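Local coordinates for protein tyrocidine synthetase 3 (Brevibacillus brevis, PDB 2JGP) that probably forms a peptide bond between carrier-bound substrates as a carrier-condensation bidomain of the non-ribosomal synthetase that assembles the antibiotic tyrocidine, at residues M125-K130 / P445-A450; Q163-D168 / Q252-A257; P285-P290 / K343-E348; F434-E439 / A469-E474. All blocks are in the same frame, centred on the assembly; numbering follows the deposited sequence.

All four contacts lie in the condensation domain, whose two lobes resemble chloramphenicol acetyltransferase. Contact 2 is nested within the long loop closed by contact 1 and lies in the N-terminal lobe, its centre about 33 Å from that of contact 1. Contact 3 is nested there too, but its centre is about 44 Å from that of contact 2, across the middle of the chain in the C-terminal lobe. Contact 4 alternates with contact 1: strand 430-435 ends in contact 4, the chain leaves to place strand 447-451 in the sheet of contact 1, and it returns as strand 465-471 beside the strand it left. The centres of contacts 1 and 4 are about 23 Å apart, and the excursion between them ties the lobes together.

Contact 1: residues M125-K130 / P445-A450; sequences MLIEGK and PECTLA
T448 and E128 form an antiparallel hydrogen-bonded pair in which one carbonyl oxygen is gripped twice. T448 N donates to E128 O at 2.9 Å. The T448 hydroxyl, set between its own backbone N and carbonyl carbon (chi1 58°), brings OG1 to 3.1 Å from the same E128 O, in the carbonyl plane and on a lone pair. OG1 also touches E128 CB at 3.5 Å. The pairing appends strand 447-451 to the edge of the N-lobe sheet, whose strand 123-129 binds strand 213-220 on its other side; this is the latch of condensation domains, a strand lent by the C-terminal lobe. On the face of I127 and L449 the two side chains lie side by side and point the same way, with I127 CG1 3.8 Å from L449 CD2. I127 CG2 meets C447 CB at 3.9 Å. M125 holds CG anti to the backbone N (chi1 -177°), and its SD rests 3.9 Å from L449 CB. Helix 227-241 packs here, L234 against M125 and V238 against L449. Beyond G129, whose carbonyl carbon is 3.5 Å from C447 SG, K130 N makes a weak bond to E446 O.

Contact 2: residues Q163-D168 / Q252-A257; sequences QNIHED and QYKDFA
The Y253 ring meets the Q163 side-chain amide at its edge, where Q163 OE1 sits near the ring plane, 3.7 Å from Y253 CD2. The two planes are 77° apart, and the side chains cross at about a right angle. One face of the ring carries F256 CD2, 3.8 Å above the plane and shifted toward the rim; F371 adds an edge-to-face contact. The phenol OH bonds to M370 O and S100 OG, so the ring is fixed at its polar end as well. Q163 has CG anti to its carbonyl carbon and an extended chain beyond (chi2 -173°), which carries the amide across to the helix. There NE2 lies 3.4 Å from A257 CB, one turn along from Y253. Neither end of this buried amide depends on the helix for hydrogen bonds: NE2 donates to P98 O, and OE1 has a weak bond from Q103 NE2. Next to it, the K254 side chain crosses that of I165 obliquely, CD 4.1 Å from I165 CG1, and K254 NZ makes a salt bridge with E148. Q252 precedes the helix at the N-cap position, and D255 OD2 accepts from Q252 N at 2.8 Å, fastening the first turn. Helix 253-263 thus lies beside strand 160-165: the axes of the short segments 163-165 and 253-257 approach to 10.9 Å, their N-to-C directions 150° apart. That strand is the middle one of a small antiparallel sheet, flanked by strand 97-98, whose Y97 touches both I165 and K254, and by strand 152-157, whose T152 touches Q163 and I165.

Contact 3: residues P285-P290 / K343-E348; sequences PVLNLP and KYAGQE
An irregular, extended segment, V286 to P290, runs past the C-terminal end of helix 329-345 in a direction 150° from that of Y344 to Q347, closest where L289 CA and A345 CA are 4.6 Å apart. Q347 carries the polar half of the contact. Its CG lies anti to its carbonyl carbon and its chain continues extended, bringing the amide alongside the loop backbone. Q347 NE2 donates to V286 O at 2.9 Å in an almost straight bond (174°), with the acceptor in the plane of the amide. Q347 OE1 accepts from N288 N at 3.0 Å, the N-H lying well above the carbonyl plane, 49° out of it. Two bonds to backbone groups on either side of L287 hold the amide and fix its rotation. The apolar half follows along the loop. L287 turns CD1 to A345 CB, 3.9 Å away, and the L289 and Y344 side chains cross obliquely, L289 CD2 3.8 Å from Y344 CB. P290 packs its ring against the helix end, with CD 3.3 Å from Y344 O and CG near Y344 CD2, while F495 meets the Y344 ring edge-to-face. A CA-H...O contact from A345 CA to N288 O joins the backbones. G346, with positive phi, ends the helix and lets the chain turn toward strand 350-356. The arrangement, a side-chain amide bonded to two backbone groups of a neighbouring loop just past a glycine-ended helix, joins the loop between helix 267-279 and strand 303-309 to helix 329-345 within the C-terminal lobe of the chloramphenicol acetyltransferase-like fold.

Contact 4: residues F434-E439 / A469-E474; sequences FQNSTE and ATEERE
F434 and Q435 pair in parallel with A469 and T470 at the edge of the C-terminal lobe's mixed sheet, where strand 430-435 ends and the chain departs for strand 447-451. Q435 N donates to A469 O at 3.0 Å, and E471 N returns a bond to Q435 O at 3.0 Å, nearly straight at 174°. On the face of F434 and A469, the phenyl ring has CD1 3.7 Å from A469 CB, and L333 of helix 329-345 touches both residues. E471 OE1 sits at the edge of the phenyl ring, near its plane, 4.0 Å from F434 CZ. The N436 amide lies beside this carboxylate, the two planes only 13° apart, yet the bond from N436 ND2 to E471 OE1 is weak; the stronger partner of E471 is H319, which bonds OE2. Past the strand ends the chains stay together through S437, whose CB touches the backbone oxygen E471 O at 3.2 Å. S437 OG, anti to its backbone N, hydrogen-bonds E472 OE1 at 3.0 Å, approaching from above the carboxylate plane, 54° out of it.

Contact 1: residues M125-K130 / P445-A450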
loop_
_atom_site.group_PDB
_atom_site.type_symbol
_atom_site.label_atom_id
_atom_site.label_comp_id
_atom_site.label_asym_id
_atom_site.label_seq_id
_atom_site.Cartn_x
_atom_site.Cartn_y
_atom_site.Cartn_z
ATOM N N MET A 125 -15.338 -13.464 11.479
ATOM C CA MET A 125 -14.444 -14.034 12.475
ATOM C C MET A 125 -15.218 -15.049 13.291
ATOM O O MET A 125 -16.305 -14.743 13.780
ATOM C CB MET A 125 -13.916 -12.928 13.386
ATOM C CG MET A 125 -12.918 -13.389 14.432
ATOM S SD MET A 125 -11.971 -12.002 15.085
ATOM C CE MET A 125 -13.291 -10.948 15.686
ATOM N N LEU A 126 -14.669 -16.256 13.410
ATOM C CA LEU A 126 -15.231 -17.277 14.292
ATOM C C LEU A 126 -14.720 -17.043 15.712
ATOM O O LEU A 126 -13.506 -17.043 15.949
ATOM C CB LEU A 126 -14.840 -18.686 13.827
ATOM C CG LEU A 126 -15.320 -19.843 14.717
ATOM C CD1 LEU A 126 -16.845 -19.885 14.781
ATOM C CD2 LEU A 126 -14.764 -21.175 14.232
ATOM N N ILE A 127 -15.649 -16.843 16.644
ATOM C CA ILE A 127 -15.318 -16.643 18.050
ATOM C C ILE A 127 -15.823 -17.834 18.852
ATOM O O ILE A 127 -17.027 -18.078 18.914
ATOM C CB ILE A 127 -15.950 -15.355 18.611
ATOM C CG1 ILE A 127 -15.486 -14.135 17.805
ATOM C CG2 ILE A 127 -15.589 -15.187 20.089
ATOM C CD1 ILE A 127 -16.077 -12.823 18.284
ATOM N N GLU A 128 -14.891 -18.568 19.456
ATOM C CA GLU A 128 -15.214 -19.732 20.270
ATOM C C GLU A 128 -14.853 -19.457 21.726
ATOM O O GLU A 128 -13.677 -19.328 22.070
ATOM C CB GLU A 128 -14.472 -20.963 19.748
ATOM C CG GLU A 128 -15.079 -21.532 18.474
ATOM C CD GLU A 128 -14.102 -22.367 17.667
ATOM O OE1 GLU A 128 -13.051 -21.829 17.251
ATOM O OE2 GLU A 128 -14.395 -23.558 17.431
ATOM N N GLY A 129 -15.878 -19.362 22.568
ATOM C CA GLY A 129 -15.712 -19.002 23.972
ATOM C C GLY A 129 -16.969 -18.349 24.514
ATOM O O GLY A 129 -18.014 -18.372 23.865
ATOM N N LYS A 130 -16.860 -17.743 25.693
ATOM C CA LYS A 130 -18.032 -17.229 26.407
ATOM C C LYS A 130 -18.725 -16.097 25.643
ATOM O O LYS A 130 -19.885 -16.241 25.247
ATOM C CB LYS A 130 -17.653 -16.778 27.824
ATOM C CG LYS A 130 -17.018 -17.865 28.693
ATOM C CD LYS A 130 -17.895 -19.112 28.854
ATOM C CE LYS A 130 -19.168 -18.828 29.643
ATOM N NZ LYS A 130 -19.901 -20.080 29.976
ATOM N N PRO A 445 -9.345 -13.099 26.645
ATOM C CA PRO A 445 -9.300 -13.755 27.958
ATOM C C PRO A 445 -10.105 -15.058 28.050
ATOM O O PRO A 445 -9.597 -16.055 28.566
ATOM C CB PRO A 445 -9.886 -12.694 28.910
ATOM C CG PRO A 445 -10.482 -11.640 28.032
ATOM C CD PRO A 445 -9.692 -11.673 26.773
ATOM N N GLU A 446 -11.338 -15.043 27.547
ATOM C CA GLU A 446 -12.241 -16.192 27.649
ATOM C C GLU A 446 -12.619 -16.786 26.286
ATOM O O GLU A 446 -13.470 -17.676 26.218
ATOM C CB GLU A 446 -13.517 -15.780 28.395
ATOM C CG GLU A 446 -13.291 -15.282 29.827
ATOM C CD GLU A 446 -13.187 -16.402 30.854
ATOM O OE1 GLU A 446 -13.036 -17.579 30.465
ATOM O OE2 GLU A 446 -13.257 -16.097 32.064
ATOM N N CYS A 447 -11.990 -16.308 25.212
ATOM C CA CYS A 447 -12.353 -16.721 23.851
ATOM C C CYS A 447 -11.141 -16.944 22.949
ATOM O O CYS A 447 -10.023 -16.545 23.277
ATOM C CB CYS A 447 -13.267 -15.673 23.210
ATOM S SG CYS A 447 -14.893 -15.527 23.971
ATOM N N THR A 448 -11.389 -17.589 21.810
ATOM C CA THR A 448 -10.378 -17.802 20.777
ATOM C C THR A 448 -10.908 -17.315 19.427
ATOM O O THR A 448 -12.009 -17.685 19.016
ATOM C CB THR A 448 -9.996 -19.288 20.660
ATOM O OG1 THR A 448 -11.162 -20.065 20.360
ATOM C CG2 THR A 448 -9.381 -19.786 21.959
ATOM N N LEU A 449 -10.116 -16.494 18.745
ATOM C CA LEU A 449 -10.530 -15.857 17.497
ATOM C C LEU A 449 -9.880 -16.537 16.295
ATOM O O LEU A 449 -8.688 -16.836 16.318
ATOM C CB LEU A 449 -10.143 -14.378 17.516
ATOM C CG LEU A 449 -10.490 -13.595 18.787
ATOM C CD1 LEU A 449 -10.052 -12.147 18.652
ATOM C CD2 LEU A 449 -11.978 -13.682 19.096
ATOM N N ALA A 450 -10.662 -16.773 15.244
ATOM C CA ALA A 450 -10.152 -17.415 14.034
ATOM C C ALA A 450 -11.021 -17.076 12.824
ATOM O O ALA A 450 -12.124 -16.561 12.983
ATOM C CB ALA A 450 -10.086 -18.923 14.231
#

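Contact 2: residues Q163-D168 / Q252-A257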
loop_
_atom_site.group_PDB
_atom_site.type_symbol
_atom_site.label_atom_id
_atom_site.label_comp_id
_atom_site.label_asym_id
_atom_site.label_seq_id
_atom_site.Cartn_x
_atom_site.Cartn_y
_atom_site.Cartn_z
ATOM N N GLN A 163 -16.199 15.819 3.378
ATOM C CA GLN A 163 -16.355 15.043 4.595
ATOM C C GLN A 163 -17.158 15.832 5.610
ATOM O O GLN A 163 -16.856 16.995 5.886
ATOM C CB GLN A 163 -14.995 14.713 5.197
ATOM C CG GLN A 163 -14.089 13.944 4.281
ATOM C CD GLN A 163 -12.829 13.504 4.978
ATOM O OE1 GLN A 163 -12.838 12.534 5.739
ATOM N NE2 GLN A 163 -11.732 14.230 4.742
ATOM N N ASN A 164 -18.184 15.188 6.151
ATOM C CA ASN A 164 -19.019 15.754 7.193
ATOM C C ASN A 164 -18.768 14.935 8.453
ATOM O O ASN A 164 -19.147 13.771 8.531
ATOM C CB ASN A 164 -20.487 15.707 6.756
ATOM C CG ASN A 164 -21.410 16.494 7.670
ATOM O OD1 ASN A 164 -20.997 17.009 8.706
ATOM N ND2 ASN A 164 -22.683 16.582 7.284
ATOM N N ILE A 165 -18.085 15.539 9.422
ATOM C CA ILE A 165 -17.667 14.833 10.632
ATOM C C ILE A 165 -18.718 15.049 11.705
ATOM O O ILE A 165 -19.030 16.194 12.046
ATOM C CB ILE A 165 -16.306 15.353 11.159
ATOM C CG1 ILE A 165 -15.276 15.434 10.029
ATOM C CG2 ILE A 165 -15.790 14.466 12.284
ATOM C CD1 ILE A 165 -14.991 14.143 9.366
ATOM N N HIS A 166 -19.259 13.953 12.238
ATOM C CA HIS A 166 -20.322 14.037 13.230
ATOM C C HIS A 166 -19.815 13.814 14.648
ATOM O O HIS A 166 -19.090 12.864 14.930
ATOM C CB HIS A 166 -21.445 13.053 12.902
ATOM C CG HIS A 166 -22.072 13.292 11.566
ATOM N ND1 HIS A 166 -23.107 14.182 11.376
ATOM C CD2 HIS A 166 -21.799 12.766 10.349
ATOM C CE1 HIS A 166 -23.451 14.187 10.100
ATOM N NE2 HIS A 166 -22.673 13.336 9.454
ATOM N N GLU A 167 -20.166 14.767 15.502
ATOM C CA GLU A 167 -20.056 14.693 16.958
ATOM C C GLU A 167 -20.303 13.287 17.536
ATOM O O GLU A 167 -19.401 12.678 18.122
ATOM C CB GLU A 167 -21.054 15.689 17.601
ATOM C CG GLU A 167 -21.711 16.749 16.651
ATOM C CD GLU A 167 -22.686 16.162 15.605
ATOM O OE1 GLU A 167 -23.482 15.255 15.938
ATOM O OE2 GLU A 167 -22.654 16.623 14.442
ATOM N N ASP A 168 -21.536 12.808 17.377
ATOM C CA ASP A 168 -21.977 11.493 17.846
ATOM C C ASP A 168 -22.796 10.862 16.729
ATOM O O ASP A 168 -23.393 11.578 15.930
ATOM C CB ASP A 168 -22.870 11.619 19.083
ATOM C CG ASP A 168 -22.131 12.151 20.297
ATOM O OD1 ASP A 168 -21.205 11.470 20.790
ATOM O OD2 ASP A 168 -22.492 13.248 20.771
ATOM N N GLN A 252 -5.719 13.304 12.733
ATOM C CA GLN A 252 -6.880 12.588 12.195
ATOM C C GLN A 252 -6.924 12.654 10.676
ATOM O O GLN A 252 -6.164 13.386 10.048
ATOM C CB GLN A 252 -8.180 13.112 12.814
ATOM C CG GLN A 252 -8.635 12.313 14.039
ATOM C CD GLN A 252 -9.237 10.962 13.680
ATOM O OE1 GLN A 252 -9.344 10.599 12.496
ATOM N NE2 GLN A 252 -9.631 10.200 14.704
ATOM N N TYR A 253 -7.801 11.852 10.072
ATOM C CA TYR A 253 -7.857 11.782 8.612
ATOM C C TYR A 253 -8.125 13.146 7.979
ATOM O O TYR A 253 -7.512 13.489 6.975
ATOM C CB TYR A 253 -8.896 10.767 8.116
ATOM C CG TYR A 253 -8.703 10.424 6.658
ATOM C CD1 TYR A 253 -7.757 9.486 6.273
ATOM C CD2 TYR A 253 -9.435 11.064 5.658
ATOM C CE1 TYR A 253 -7.547 9.180 4.944
ATOM C CE2 TYR A 253 -9.238 10.757 4.326
ATOM C CZ TYR A 253 -8.292 9.811 3.970
ATOM O OH TYR A 253 -8.089 9.489 2.648
ATOM N N LYS A 254 -9.016 13.936 8.569
ATOM C CA LYS A 254 -9.350 15.245 7.990
ATOM C C LYS A 254 -8.130 16.174 7.945
ATOM O O LYS A 254 -8.033 17.020 7.059
ATOM C CB LYS A 254 -10.515 15.910 8.730
ATOM C CG LYS A 254 -10.240 16.362 10.156
ATOM C CD LYS A 254 -11.538 16.865 10.777
ATOM C CE LYS A 254 -11.306 17.595 12.083
ATOM N NZ LYS A 254 -10.796 16.698 13.148
ATOM N N ASP A 255 -7.205 15.995 8.889
ATOM C CA ASP A 255 -5.949 16.752 8.904
ATOM C C ASP A 255 -5.118 16.399 7.671
ATOM O O ASP A 255 -4.564 17.282 7.002
ATOM C CB ASP A 255 -5.138 16.458 10.174
ATOM C CG ASP A 255 -5.874 16.828 11.453
ATOM O OD1 ASP A 255 -6.579 17.865 11.477
ATOM O OD2 ASP A 255 -5.713 16.094 12.460
ATOM N N PHE A 256 -5.030 15.103 7.378
ATOM C CA PHE A 256 -4.359 14.627 6.173
ATOM C C PHE A 256 -5.043 15.161 4.917
ATOM O O PHE A 256 -4.369 15.632 4.006
ATOM C CB PHE A 256 -4.309 13.084 6.139
ATOM C CG PHE A 256 -4.010 12.512 4.778
ATOM C CD1 PHE A 256 -2.721 12.561 4.253
ATOM C CD2 PHE A 256 -5.009 11.914 4.025
ATOM C CE1 PHE A 256 -2.447 12.043 3.007
ATOM C CE2 PHE A 256 -4.744 11.394 2.783
ATOM C CZ PHE A 256 -3.465 11.454 2.264
ATOM N N ALA A 257 -6.375 15.079 4.866
ATOM C CA ALA A 257 -7.140 15.550 3.697
ATOM C C ALA A 257 -6.982 17.052 3.428
ATOM O O ALA A 257 -6.812 17.480 2.276
ATOM C CB ALA A 257 -8.623 15.181 3.842
#

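Contact 3: residues P285-P290 / K343-E348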
loop_
_atom_site.group_PDB
_atom_site.type_symbol
_atom_site.label_atom_id
_atom_site.label_comp_id
_atom_site.label_asym_id
_atom_site.label_seq_id
_atom_site.Cartn_x
_atom_site.Cartn_y
_atom_site.Cartn_z
ATOM N N PRO A 285 4.211 1.178 -22.440
ATOM C CA PRO A 285 4.072 -0.209 -22.876
ATOM C C PRO A 285 2.836 -0.907 -22.314
ATOM O O PRO A 285 2.479 -0.699 -21.156
ATOM C CB PRO A 285 5.336 -0.869 -22.322
ATOM C CG PRO A 285 5.644 -0.098 -21.106
ATOM C CD PRO A 285 5.248 1.318 -21.400
ATOM N N VAL A 286 2.200 -1.731 -23.142
ATOM C CA VAL A 286 1.098 -2.582 -22.707
ATOM C C VAL A 286 1.621 -4.012 -22.578
ATOM O O VAL A 286 2.181 -4.554 -23.534
ATOM C CB VAL A 286 -0.069 -2.542 -23.711
ATOM C CG1 VAL A 286 -1.251 -3.335 -23.187
ATOM C CG2 VAL A 286 -0.476 -1.102 -23.991
ATOM N N LEU A 287 1.444 -4.608 -21.398
ATOM C CA LEU A 287 1.913 -5.968 -21.125
ATOM C C LEU A 287 1.216 -6.973 -22.040
ATOM O O LEU A 287 -0.009 -7.012 -22.101
ATOM C CB LEU A 287 1.648 -6.337 -19.666
ATOM C CG LEU A 287 2.161 -7.689 -19.154
ATOM C CD1 LEU A 287 3.681 -7.768 -19.179
ATOM C CD2 LEU A 287 1.632 -7.940 -17.749
ATOM N N ASN A 288 2.000 -7.780 -22.743
ATOM C CA ASN A 288 1.454 -8.770 -23.663
ATOM C C ASN A 288 1.683 -10.186 -23.154
ATOM O O ASN A 288 2.409 -10.967 -23.765
ATOM C CB ASN A 288 2.068 -8.592 -25.052
ATOM C CG ASN A 288 1.453 -9.518 -26.089
ATOM O OD1 ASN A 288 2.166 -10.100 -26.900
ATOM N ND2 ASN A 288 0.133 -9.669 -26.059
ATOM N N LEU A 289 1.056 -10.511 -22.028
ATOM C CA LEU A 289 1.116 -11.866 -21.500
ATOM C C LEU A 289 0.364 -12.794 -22.435
ATOM O O LEU A 289 -0.684 -12.421 -22.960
ATOM C CB LEU A 289 0.485 -11.960 -20.112
ATOM C CG LEU A 289 1.314 -11.464 -18.936
ATOM C CD1 LEU A 289 0.475 -11.569 -17.666
ATOM C CD2 LEU A 289 2.610 -12.254 -18.823
ATOM N N PRO A 290 0.897 -14.006 -22.647
ATOM C CA PRO A 290 0.156 -14.968 -23.435
ATOM C C PRO A 290 -0.975 -15.486 -22.566
ATOM O O PRO A 290 -0.761 -15.775 -21.392
ATOM C CB PRO A 290 1.186 -16.059 -23.727
ATOM C CG PRO A 290 2.128 -15.998 -22.612
ATOM C CD PRO A 290 2.172 -14.561 -22.158
ATOM N N LYS A 343 9.978 -12.519 -19.773
ATOM C CA LYS A 343 10.142 -13.780 -20.497
ATOM C C LYS A 343 8.811 -14.310 -21.034
ATOM O O LYS A 343 8.739 -14.771 -22.175
ATOM C CB LYS A 343 10.840 -14.818 -19.616
ATOM C CG LYS A 343 12.331 -14.540 -19.453
ATOM C CD LYS A 343 13.043 -15.615 -18.649
ATOM C CE LYS A 343 14.504 -15.256 -18.445
ATOM N NZ LYS A 343 15.243 -15.196 -19.736
ATOM N N TYR A 344 7.758 -14.232 -20.225
ATOM C CA TYR A 344 6.419 -14.627 -20.674
ATOM C C TYR A 344 5.904 -13.723 -21.788
ATOM O O TYR A 344 5.377 -14.205 -22.791
ATOM C CB TYR A 344 5.426 -14.646 -19.498
ATOM C CG TYR A 344 5.309 -16.007 -18.870
ATOM C CD1 TYR A 344 6.306 -16.496 -18.045
ATOM C CD2 TYR A 344 4.220 -16.830 -19.146
ATOM C CE1 TYR A 344 6.218 -17.757 -17.481
ATOM C CE2 TYR A 344 4.120 -18.095 -18.596
ATOM C CZ TYR A 344 5.123 -18.556 -17.764
ATOM O OH TYR A 344 5.025 -19.815 -17.213
ATOM N N ALA A 345 6.084 -12.416 -21.618
ATOM C CA ALA A 345 5.526 -11.433 -22.537
ATOM C C ALA A 345 6.395 -11.176 -23.771
ATOM O O ALA A 345 5.911 -10.624 -24.754
ATOM C CB ALA A 345 5.279 -10.124 -21.801
ATOM N N GLY A 346 7.671 -11.555 -23.711
ATOM C CA GLY A 346 8.625 -11.235 -24.773
ATOM C C GLY A 346 8.822 -9.736 -24.916
ATOM O O GLY A 346 8.903 -9.217 -26.033
ATOM N N GLN A 347 8.886 -9.046 -23.778
ATOM C CA GLN A 347 9.021 -7.588 -23.729
ATOM C C GLN A 347 10.148 -7.196 -22.781
ATOM O O GLN A 347 10.496 -7.953 -21.873
ATOM C CB GLN A 347 7.711 -6.954 -23.257
ATOM C CG GLN A 347 6.575 -7.056 -24.255
ATOM C CD GLN A 347 5.287 -6.471 -23.728
ATOM O OE1 GLN A 347 4.869 -6.775 -22.610
ATOM N NE2 GLN A 347 4.645 -5.629 -24.528
ATOM N N GLU A 348 10.707 -6.005 -22.996
ATOM C CA GLU A 348 11.841 -5.520 -22.213
ATOM C C GLU A 348 11.556 -4.152 -21.583
ATOM O O GLU A 348 12.472 -3.429 -21.209
ATOM C CB GLU A 348 13.083 -5.449 -23.104
ATOM C CG GLU A 348 13.388 -6.757 -23.823
ATOM C CD GLU A 348 14.777 -6.786 -24.416
ATOM O OE1 GLU A 348 15.419 -7.855 -24.372
ATOM O OE2 GLU A 348 15.236 -5.736 -24.906
#

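Contact 4: residues F434-E439 / A469-E474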
loop_
_atom_site.group_PDB
_atom_site.type_symbol
_atom_site.label_atom_id
_atom_site.label_comp_id
_atom_site.label_asym_id
_atom_site.label_seq_id
_atom_site.Cartn_x
_atom_site.Cartn_y
_atom_site.Cartn_z
ATOM N N PHE A 434 4.188 -7.627 -1.313
ATOM C CA PHE A 434 4.997 -8.452 -0.409
ATOM C C PHE A 434 4.590 -8.157 1.037
ATOM O O PHE A 434 4.532 -6.997 1.439
ATOM C CB PHE A 434 6.493 -8.194 -0.635
ATOM C CG PHE A 434 7.391 -8.872 0.370
ATOM C CD1 PHE A 434 7.427 -10.256 0.464
ATOM C CD2 PHE A 434 8.192 -8.125 1.228
ATOM C CE1 PHE A 434 8.240 -10.889 1.392
ATOM C CE2 PHE A 434 9.014 -8.751 2.159
ATOM C CZ PHE A 434 9.038 -10.136 2.241
ATOM N N GLN A 435 4.283 -9.205 1.802
ATOM C CA GLN A 435 3.800 -9.057 3.182
ATOM C C GLN A 435 4.555 -9.991 4.132
ATOM O O GLN A 435 5.249 -10.905 3.685
ATOM C CB GLN A 435 2.296 -9.353 3.264
ATOM C CG GLN A 435 1.453 -8.851 2.081
ATOM C CD GLN A 435 1.253 -9.905 0.994
ATOM O OE1 GLN A 435 1.797 -9.797 -0.109
ATOM N NE2 GLN A 435 0.470 -10.932 1.307
ATOM N N ASN A 436 4.404 -9.757 5.438
ATOM C CA ASN A 436 5.039 -10.582 6.477
ATOM C C ASN A 436 4.018 -11.335 7.344
ATOM O O ASN A 436 3.912 -11.080 8.548
ATOM C CB ASN A 436 5.933 -9.714 7.378
ATOM C CG ASN A 436 7.261 -9.358 6.730
ATOM O OD1 ASN A 436 7.563 -8.183 6.515
ATOM N ND2 ASN A 436 8.069 -10.372 6.429
ATOM N N SER A 437 3.277 -12.259 6.728
ATOM C CA SER A 437 2.339 -13.142 7.443
ATOM C C SER A 437 1.317 -12.367 8.281
ATOM O O SER A 437 1.183 -11.154 8.130
ATOM C CB SER A 437 3.116 -14.121 8.337
ATOM O OG SER A 437 2.276 -15.148 8.835
ATOM N N THR A 438 0.579 -13.080 9.132
ATOM C CA THR A 438 -0.214 -12.474 10.214
ATOM C C THR A 438 -1.180 -13.474 10.853
ATOM O O THR A 438 -2.267 -13.725 10.329
ATOM C CB THR A 438 -1.004 -11.201 9.780
ATOM O OG1 THR A 438 -0.118 -10.075 9.739
ATOM C CG2 THR A 438 -2.126 -10.886 10.769
ATOM N N GLU A 439 -0.724 -14.073 11.953
ATOM C CA GLU A 439 -1.565 -14.697 12.986
ATOM C C GLU A 439 -2.939 -15.258 12.582
ATOM O O GLU A 439 -3.798 -14.532 12.077
ATOM C CB GLU A 439 -1.759 -13.676 14.112
ATOM C CG GLU A 439 -2.234 -14.261 15.425
ATOM C CD GLU A 439 -1.907 -13.366 16.603
ATOM O OE1 GLU A 439 -2.080 -12.133 16.482
ATOM O OE2 GLU A 439 -1.473 -13.892 17.649
ATOM N N ALA A 469 3.848 -12.157 -2.659
ATOM C CA ALA A 469 4.819 -12.911 -1.875
ATOM C C ALA A 469 4.497 -12.700 -0.396
ATOM O O ALA A 469 4.251 -11.571 0.031
ATOM C CB ALA A 469 6.232 -12.456 -2.198
ATOM N N THR A 470 4.468 -13.783 0.375
ATOM C CA THR A 470 4.189 -13.702 1.808
ATOM C C THR A 470 5.221 -14.502 2.600
ATOM O O THR A 470 5.384 -15.702 2.382
ATOM C CB THR A 470 2.775 -14.224 2.132
ATOM O OG1 THR A 470 1.810 -13.480 1.377
ATOM C CG2 THR A 470 2.468 -14.083 3.616
ATOM N N GLU A 471 5.914 -13.825 3.513
ATOM C CA GLU A 471 6.904 -14.472 4.369
ATOM C C GLU A 471 6.186 -15.107 5.557
ATOM O O GLU A 471 5.726 -14.402 6.451
ATOM C CB GLU A 471 7.952 -13.456 4.830
ATOM C CG GLU A 471 9.131 -14.078 5.556
ATOM C CD GLU A 471 10.457 -13.433 5.190
ATOM O OE1 GLU A 471 10.603 -12.198 5.340
ATOM O OE2 GLU A 471 11.358 -14.173 4.752
ATOM N N GLU A 472 6.098 -16.437 5.556
ATOM C CA GLU A 472 5.199 -17.169 6.464
ATOM C C GLU A 472 5.858 -17.763 7.711
ATOM O O GLU A 472 5.198 -18.487 8.458
ATOM C CB GLU A 472 4.464 -18.280 5.691
ATOM C CG GLU A 472 3.245 -17.795 4.912
ATOM C CD GLU A 472 2.043 -17.480 5.798
ATOM O OE1 GLU A 472 2.152 -17.585 7.040
ATOM O OE2 GLU A 472 0.978 -17.128 5.243
ATOM N N ARG A 473 7.136 -17.446 7.931
ATOM C CA ARG A 473 7.918 -17.866 9.114
ATOM C C ARG A 473 8.813 -19.079 8.818
ATOM O O ARG A 473 9.997 -19.065 9.149
ATOM C CB ARG A 473 7.054 -18.083 10.383
ATOM C CG ARG A 473 6.640 -19.535 10.696
ATOM C CD ARG A 473 5.437 -19.604 11.629
ATOM N NE ARG A 473 4.962 -20.979 11.787
ATOM C CZ ARG A 473 3.835 -21.335 12.407
ATOM N NH1 ARG A 473 3.033 -20.420 12.949
ATOM N NH2 ARG A 473 3.505 -22.621 12.487
ATOM N N GLU A 474 8.254 -20.110 8.186
ATOM C CA GLU A 474 9.033 -21.286 7.793
ATOM C C GLU A 474 9.315 -21.320 6.286
ATOM O O GLU A 474 9.970 -22.237 5.804
ATOM C CB GLU A 474 8.378 -22.594 8.278
ATOM C CG GLU A 474 7.108 -23.043 7.555
ATOM C CD GLU A 474 5.873 -22.287 8.006
ATOM O OE1 GLU A 474 5.006 -22.896 8.669
ATOM O OE2 GLU A 474 5.777 -21.080 7.702
#